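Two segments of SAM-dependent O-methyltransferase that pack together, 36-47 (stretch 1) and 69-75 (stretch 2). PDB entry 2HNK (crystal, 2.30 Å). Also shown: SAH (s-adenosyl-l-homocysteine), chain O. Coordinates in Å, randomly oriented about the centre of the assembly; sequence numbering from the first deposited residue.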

# COMPACT_ATOMS: atom_id res chain seq x y z
N THR C 36 -4.40 -27.64 7.15
CA THR C 36 -4.50 -29.09 7.05
C THR C 36 -4.00 -29.58 5.68
O THR C 36 -3.48 -30.70 5.57
CB THR C 36 -5.96 -29.53 7.28
OG1 THR C 36 -6.30 -29.33 8.66
CG2 THR C 36 -6.17 -30.98 6.92
N LEU C 37 -4.14 -28.75 4.66
CA LEU C 37 -3.76 -29.12 3.29
C LEU C 37 -2.25 -29.00 3.08
O LEU C 37 -1.60 -28.13 3.67
CB LEU C 37 -4.52 -28.28 2.27
CG LEU C 37 -6.00 -27.98 2.57
CD1 LEU C 37 -6.57 -27.08 1.48
CD2 LEU C 37 -6.85 -29.24 2.73
N ALA C 38 -1.70 -29.87 2.23
CA ALA C 38 -0.26 -29.88 1.93
C ALA C 38 0.23 -28.53 1.40
O ALA C 38 1.28 -28.03 1.81
CB ALA C 38 0.08 -31.00 0.93
N GLN C 39 -0.56 -27.94 0.51
CA GLN C 39 -0.24 -26.63 -0.07
C GLN C 39 -0.75 -25.51 0.83
O GLN C 39 -1.18 -24.46 0.34
CB GLN C 39 -0.82 -26.50 -1.49
CG GLN C 39 -0.52 -27.68 -2.42
CD GLN C 39 -1.60 -28.76 -2.42
OE1 GLN C 39 -2.36 -28.91 -1.45
NE2 GLN C 39 -1.67 -29.52 -3.50
N ALA C 40 -0.70 -25.74 2.14
CA ALA C 40 -1.16 -24.78 3.15
C ALA C 40 -0.44 -23.44 3.04
O ALA C 40 -1.07 -22.39 3.15
CB ALA C 40 -0.98 -25.35 4.55
N ASN C 41 0.87 -23.50 2.82
CA ASN C 41 1.70 -22.30 2.73
C ASN C 41 1.44 -21.48 1.45
O ASN C 41 2.03 -20.42 1.24
CB ASN C 41 3.18 -22.66 2.86
CG ASN C 41 4.06 -21.45 3.07
OD1 ASN C 41 3.68 -20.50 3.76
ND2 ASN C 41 5.24 -21.46 2.46
N MET C 42 0.55 -21.99 0.61
CA MET C 42 0.13 -21.31 -0.61
C MET C 42 -0.79 -20.13 -0.31
O MET C 42 -1.01 -19.27 -1.18
CB MET C 42 -0.55 -22.30 -1.56
CG MET C 42 -0.52 -21.88 -3.01
SD MET C 42 -0.41 -23.25 -4.17
CE MET C 42 -2.05 -23.95 -4.13
N GLN C 43 -1.32 -20.06 0.91
CA GLN C 43 -2.21 -18.96 1.27
C GLN C 43 -1.52 -17.83 2.05
O GLN C 43 -0.57 -18.04 2.83
CB GLN C 43 -3.47 -19.44 2.00
CG GLN C 43 -3.27 -19.84 3.44
CD GLN C 43 -4.43 -19.43 4.32
OE1 GLN C 43 -5.61 -19.52 3.93
NE2 GLN C 43 -4.11 -18.97 5.52
N ILE C 44 -2.04 -16.63 1.82
CA ILE C 44 -1.51 -15.39 2.38
C ILE C 44 -1.65 -15.32 3.91
O ILE C 44 -2.43 -16.08 4.51
CB ILE C 44 -2.16 -14.16 1.68
CG1 ILE C 44 -3.63 -14.01 2.06
CG2 ILE C 44 -2.04 -14.28 0.15
CD1 ILE C 44 -4.26 -12.74 1.55
N SER C 45 -0.87 -14.45 4.52
CA SER C 45 -1.03 -14.10 5.93
C SER C 45 -2.26 -13.20 6.11
O SER C 45 -2.71 -12.56 5.15
CB SER C 45 0.22 -13.37 6.42
OG SER C 45 0.60 -12.34 5.51
N PRO C 46 -2.83 -13.17 7.33
CA PRO C 46 -3.91 -12.21 7.62
C PRO C 46 -3.46 -10.74 7.54
O PRO C 46 -4.27 -9.88 7.20
CB PRO C 46 -4.35 -12.58 9.04
CG PRO C 46 -3.25 -13.38 9.60
CD PRO C 46 -2.56 -14.05 8.48
N GLU C 47 -2.19 -10.48 7.84
CA GLU C 47 -1.56 -9.18 7.62
C GLU C 47 -1.62 -8.79 6.15
O GLU C 47 -2.02 -7.68 5.81
CB GLU C 47 -0.10 -9.20 8.09
CG GLU C 47 0.12 -9.29 9.61
CD GLU C 47 0.06 -10.71 10.16
OE1 GLU C 47 0.21 -10.87 11.39
OE2 GLU C 47 -0.15 -11.67 9.37
N THR C 69 -6.99 -18.38 -6.94
CA THR C 69 -7.89 -18.22 -5.81
C THR C 69 -7.66 -19.21 -4.67
O THR C 69 -7.81 -18.84 -3.50
CB THR C 69 -9.36 -18.26 -6.30
OG1 THR C 69 -9.58 -17.08 -7.07
CG2 THR C 69 -10.36 -18.29 -5.14
N PHE C 70 -7.33 -20.46 -5.01
CA PHE C 70 -7.06 -21.50 -4.00
C PHE C 70 -8.25 -21.62 -3.05
O PHE C 70 -9.40 -21.60 -3.52
CB PHE C 70 -5.73 -21.20 -3.29
CG PHE C 70 -5.19 -22.33 -2.44
CD1 PHE C 70 -5.31 -23.66 -2.84
CD2 PHE C 70 -4.54 -22.05 -1.24
CE1 PHE C 70 -4.80 -24.69 -2.06
CE2 PHE C 70 -4.04 -23.08 -0.45
CZ PHE C 70 -4.16 -24.40 -0.85
N THR C 71 -8.01 -21.72 -1.74
CA THR C 71 -9.10 -21.91 -0.77
C THR C 71 -9.82 -20.60 -0.39
O THR C 71 -10.73 -20.61 0.44
CB THR C 71 -8.63 -22.66 0.49
OG1 THR C 71 -7.48 -22.01 1.04
CG2 THR C 71 -8.30 -24.11 0.16
N GLY C 72 -9.38 -19.49 -0.98
CA GLY C 72 -10.16 -18.27 -1.02
C GLY C 72 -9.89 -17.12 -0.06
O GLY C 72 -10.68 -16.16 -0.05
N TYR C 73 -8.80 -17.17 0.70
CA TYR C 73 -8.58 -16.14 1.74
C TYR C 73 -8.53 -14.72 1.18
O TYR C 73 -9.19 -13.83 1.71
CB TYR C 73 -7.33 -16.42 2.61
CG TYR C 73 -7.29 -15.57 3.88
CD1 TYR C 73 -6.71 -14.30 3.88
CD2 TYR C 73 -7.85 -16.02 5.07
CE1 TYR C 73 -6.68 -13.51 5.03
CE2 TYR C 73 -7.83 -15.24 6.23
CZ TYR C 73 -7.24 -13.99 6.20
OH TYR C 73 -7.22 -13.21 7.34
N SER C 74 -7.74 -14.52 0.13
CA SER C 74 -7.56 -13.19 -0.43
C SER C 74 -8.84 -12.66 -1.05
O SER C 74 -9.17 -11.48 -0.89
CB SER C 74 -6.39 -13.16 -1.43
OG SER C 74 -6.61 -14.02 -2.54
N SER C 75 -9.58 -13.54 -1.73
CA SER C 75 -10.87 -13.17 -2.35
C SER C 75 -11.87 -12.72 -1.28
O SER C 75 -12.65 -11.81 -1.51
CB SER C 75 -11.45 -14.32 -3.19
OG SER C 75 -11.76 -15.45 -2.39
N SAH O . -4.96 -16.26 -3.56
CA SAH O . -4.89 -17.55 -2.81
CB SAH O . -3.58 -18.27 -3.12
CG SAH O . -3.43 -18.69 -4.59
SD SAH O . -2.48 -20.22 -4.69
C SAH O . -5.10 -17.40 -1.29
O SAH O . -5.19 -18.40 -0.57
OXT SAH O . -5.19 -16.30 -0.76
C5' SAH O . -2.58 -20.34 -6.50
C4' SAH O . -3.88 -20.90 -7.05
O4' SAH O . -3.90 -20.69 -8.45
C3' SAH O . -4.03 -22.40 -6.83
O3' SAH O . -5.27 -22.64 -6.21
C2' SAH O . -4.02 -23.03 -8.21
O2' SAH O . -5.02 -24.03 -8.30
C1' SAH O . -4.34 -21.85 -9.12
N9 SAH O . -3.74 -21.96 -10.47
C8 SAH O . -2.59 -22.61 -10.86
N7 SAH O . -2.43 -22.45 -12.19
C5 SAH O . -3.45 -21.71 -12.67
C6 SAH O . -3.79 -21.25 -13.95
N6 SAH O . -3.03 -21.53 -15.00
N1 SAH O . -4.93 -20.49 -14.12
C2 SAH O . -5.74 -20.19 -13.04
N3 SAH O . -5.41 -20.64 -11.78
C4 SAH O . -4.29 -21.39 -11.60
O HOH W 1 -6.65 -19.46 0.96
O HOH W 2 -6.95 -10.50 7.05

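No direct hydrogen bond joins these two stretches. They are held by apolar packing around two aromatic side chains, Phe70 and Tyr73, and by two waters and the bound SAH, which link the polar groups; together the stretches bury 512 Å² against each other.

Phe70, buried, contributes the largest area. It occupies the second position of the type II' turn from Thr69 to Gly72; its CA-to-CB bond points toward stretch 1, and chi1 t (-168°) places the ring against Met42 and Gln39. Met42 covers one face: its CE lies 3.7 Å from the ring centroid, 19° off the normal, in a CH-pi contact, and 3.5 Å from Phe70 CD1. Methionine suits this place because its slender, unbranched chain can bring a methyl over a ring. With chi1 t, chi2 off-well at 147° and chi3 p, it does so while Met42 CG stays 3.1 Å from SAH SD. The tip of the ring meets backbone as well as side chain: Gln39 O approaches Phe70 CZ at 3.2 Å. Leu37, with chi1 m and chi2 t, supplies a methyl to an apolar spot, its CD1 3.7 Å from Thr71 CG2 and 4.3 Å from Phe70 CZ, so the threonine methyl serves the apolar side of the contact.

Thr71 OG1, with chi1 p, serves the polar side. It lies 4.2 Å from Gln43 OE1, too far for a direct bond, and water 1 bridges them: the water accepts from Thr71 OG1 (2.7 Å) and from Tyr73 N (3.2 Å), and donates to Gln43 OE1 (3.1 Å) and to SAH O (2.4 Å). A glutamine at chi1 p and chi2 142° is long enough to bring its amide oxygen to this water.

Tyr73 begins its helix with CA-to-CB pointing toward stretch 1; with chi1 t and chi2 -88°, its ring packs on Ile44. Ile44, buried, suits this place as a branched apolar chain: with chi1 p and chi2 t, its CG1 lies 3.6 Å from Tyr73 CD1 and its CD1 3.7 Å from Ser74 CB. Pro46, also buried, offers an apolar ring edge and a free carbonyl: its CB approaches Tyr73 OH at 3.4 Å, and water 2 donates to both Pro46 O (2.8 Å) and Tyr73 OH (2.7 Å), so tyrosine combines an apolar ring with a polar tip.

Ser74 offers both kinds of contact: its CB packs on Ile44 CD1, while Ser74 OG accepts from SAH N (3.0 Å) and Ser74 N donates to SAH OXT (3.2 Å). Gly72, at phi 100°, has a backbone that would jam a CB against the preceding carbonyl oxygen.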